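Long-range contact in 457aa long hypothetical protein (Pyrococcus horikoshii, PDB 2CSU), which is of unknown function but joins a CoA-binding domain of Rossmann type to two further alpha/beta domains of a CoA ligase-like family: residues A[299-304]-A[375-380]. Numbering follows the deposited sequence.
Sequences MTNAGG and ICVVPT
The amide of Asn301 is gripped edge-on by the backbone of Val377. ND2 gives a hydrogen bond to Val377 O at 2.6 Å, in the plane of both groups and on a carbonyl lone pair; OD1 accepts from Val377 N at 2.8 Å, where the N-H bends to 140° and the donor nitrogen lies slightly out of the amide plane. Two bonds to one residue fix the rotation of the amide. One face looks onto Cys376, with SG 3.9 Å from ND2 and CA obliquely past OD1, 3.3 Å from it; Ala302 CB lies on the opposite side of the plane, off to one side, and meets Val377 CG2 at 3.6 Å. Upstream, Ile375 N bonds almost straight to Met299 O at 2.8 Å, while Asn301 N reaches Ile375 O only weakly; that carbonyl also takes Tyr356 OH. Thr300 OG1 touches Ile375 CG2 and bonds back to Ala302 O. Ala160 of the second subunit packs on both Ala302 and Val377. Asn301 thus carries strand-like pairing past the C-terminal ends of parallel strands 295-300 and 371-377 in the alpha/beta Ligase-CoA domain, where a short turn with Ala302 at the N-cap position leads into helix 303-314.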
HETATM    1  N   MSE A 299       1.431   8.961 -19.949  1.00 26.70           N
HETATM    2  CA  MSE A 299       1.327   7.918 -20.975  1.00 27.94           C
HETATM    3  C   MSE A 299       0.855   6.649 -20.245  1.00 26.73           C
HETATM    4  O   MSE A 299       1.325   6.343 -19.147  1.00 26.91           O
HETATM    5  CB  MSE A 299       2.669   7.702 -21.700  1.00 29.86           C
HETATM    6  CG  MSE A 299       3.922   7.650 -20.823  1.00 33.18           C
HETATM    7 SE   MSE A 299       5.457   7.508 -21.807  1.00 38.20          SE
HETATM    8  CE  MSE A 299       5.445   5.850 -22.025  1.00 30.55           C
ATOM      9  N   THR A 300      -0.078   5.914 -20.840  1.00 25.62           N
ATOM     10  CA  THR A 300      -0.608   4.727 -20.175  1.00 24.94           C
ATOM     11  C   THR A 300      -1.147   3.685 -21.155  1.00 25.36           C
ATOM     12  O   THR A 300      -1.413   3.999 -22.325  1.00 25.23           O
ATOM     13  CB  THR A 300      -1.771   5.121 -19.221  1.00 23.88           C
ATOM     14  OG1 THR A 300      -2.238   3.972 -18.523  1.00 22.26           O
ATOM     15  CG2 THR A 300      -2.953   5.702 -20.023  1.00 25.16           C
ATOM     16  N   ASN A 301      -1.310   2.453 -20.669  1.00 25.05           N
ATOM     17  CA  ASN A 301      -1.858   1.368 -21.482  1.00 25.29           C
ATOM     18  C   ASN A 301      -3.246   1.016 -20.958  1.00 24.96           C
ATOM     19  O   ASN A 301      -3.880   0.075 -21.412  1.00 25.83           O
ATOM     20  CB  ASN A 301      -0.927   0.139 -21.447  1.00 24.60           C
ATOM     21  CG  ASN A 301      -0.937  -0.593 -20.110  1.00 24.26           C
ATOM     22  OD1 ASN A 301      -1.196  -0.011 -19.051  1.00 23.88           O
ATOM     23  ND2 ASN A 301      -0.625  -1.887 -20.155  1.00 23.23           N
ATOM     24  N   ALA A 302      -3.713   1.807 -20.000  1.00 25.13           N
ATOM     25  CA  ALA A 302      -5.014   1.610 -19.377  1.00 25.17           C
ATOM     26  C   ALA A 302      -5.654   2.955 -19.037  1.00 25.15           C
ATOM     27  O   ALA A 302      -5.079   3.752 -18.292  1.00 25.32           O
ATOM     28  CB  ALA A 302      -4.857   0.782 -18.107  1.00 25.23           C
ATOM     29  N   GLY A 303      -6.840   3.201 -19.584  1.00 25.43           N
ATOM     30  CA  GLY A 303      -7.534   4.453 -19.320  1.00 25.93           C
ATOM     31  C   GLY A 303      -7.799   4.718 -17.843  1.00 26.82           C
ATOM     32  O   GLY A 303      -7.403   5.754 -17.318  1.00 28.13           O
ATOM     33  N   GLY A 304      -8.468   3.781 -17.178  1.00 27.44           N
ATOM     34  CA  GLY A 304      -8.791   3.935 -15.767  1.00 27.52           C
ATOM     35  C   GLY A 304      -7.661   4.516 -14.938  1.00 28.59           C
ATOM     36  O   GLY A 304      -7.787   5.617 -14.402  1.00 29.23           O
ATOM     37  N   ILE A 375       2.427   5.006 -16.929  1.00 25.64           N
ATOM     38  CA  ILE A 375       1.508   4.087 -16.247  1.00 25.19           C
ATOM     39  C   ILE A 375       1.308   2.788 -17.046  1.00 25.07           C
ATOM     40  O   ILE A 375       0.996   2.792 -18.235  1.00 26.04           O
ATOM     41  CB  ILE A 375       0.161   4.801 -16.084  1.00 23.33           C
ATOM     42  CG1 ILE A 375       0.329   6.061 -15.227  1.00 21.50           C
ATOM     43  CG2 ILE A 375      -0.847   3.875 -15.375  1.00 23.53           C
ATOM     44  CD1 ILE A 375      -0.964   6.875 -15.132  1.00 20.27           C
ATOM     45  N   CYS A 376       1.527   1.640 -16.371  1.00 25.57           N
ATOM     46  CA  CYS A 376       1.388   0.407 -17.100  1.00 25.80           C
ATOM     47  C   CYS A 376       0.768  -0.665 -16.227  1.00 26.39           C
ATOM     48  O   CYS A 376       1.309  -1.087 -15.215  1.00 26.48           O
ATOM     49  CB  CYS A 376       2.782  -0.051 -17.518  1.00 24.93           C
ATOM     50  SG  CYS A 376       2.762  -1.699 -18.263  1.00 26.41           S
ATOM     51  N   VAL A 377      -0.447  -1.053 -16.618  1.00 26.69           N
ATOM     52  CA  VAL A 377      -0.914  -2.334 -16.157  1.00 27.64           C
ATOM     53  C   VAL A 377      -0.184  -3.424 -16.949  1.00 28.82           C
ATOM     54  O   VAL A 377      -0.186  -3.456 -18.175  1.00 29.26           O
ATOM     55  CB  VAL A 377      -2.416  -2.405 -16.401  1.00 27.93           C
ATOM     56  CG1 VAL A 377      -2.948  -3.734 -15.874  1.00 28.05           C
ATOM     57  CG2 VAL A 377      -3.110  -1.267 -15.678  1.00 26.48           C
ATOM     58  N   VAL A 378       0.543  -4.277 -16.208  1.00 30.27           N
ATOM     59  CA  VAL A 378       1.345  -5.289 -16.882  1.00 30.68           C
ATOM     60  C   VAL A 378       0.477  -6.411 -17.456  1.00 31.57           C
ATOM     61  O   VAL A 378      -0.217  -7.135 -16.753  1.00 30.48           O
ATOM     62  CB  VAL A 378       2.360  -5.849 -15.887  1.00 30.76           C
ATOM     63  CG1 VAL A 378       3.123  -7.013 -16.525  1.00 30.30           C
ATOM     64  CG2 VAL A 378       3.348  -4.765 -15.505  1.00 29.94           C
ATOM     65  N   PRO A 379       0.513  -6.538 -18.797  1.00 33.62           N
ATOM     66  CA  PRO A 379      -0.281  -7.531 -19.498  1.00 36.01           C
ATOM     67  C   PRO A 379       0.355  -8.913 -19.398  1.00 38.37           C
ATOM     68  O   PRO A 379       1.569  -9.071 -19.401  1.00 39.13           O
ATOM     69  CB  PRO A 379      -0.356  -7.094 -20.957  1.00 34.99           C
ATOM     70  CG  PRO A 379       0.974  -6.377 -21.206  1.00 34.82           C
ATOM     71  CD  PRO A 379       1.309  -5.779 -19.755  1.00 33.95           C
ATOM     72  N   THR A 380      -0.527  -9.924 -19.304  1.00 41.15           N
ATOM     73  CA  THR A 380      -0.057 -11.303 -19.268  1.00 44.04           C
ATOM     74  C   THR A 380      -0.537 -12.077 -20.500  1.00 46.18           C
ATOM     75  O   THR A 380      -0.617 -13.299 -20.525  1.00 46.25           O
ATOM     76  CB  THR A 380      -0.597 -11.950 -17.992  1.00 44.23           C
ATOM     77  OG1 THR A 380      -2.025 -11.907 -18.021  1.00 44.44           O
ATOM     78  CG2 THR A 380      -0.107 -11.177 -16.762  1.00 44.42           C
TER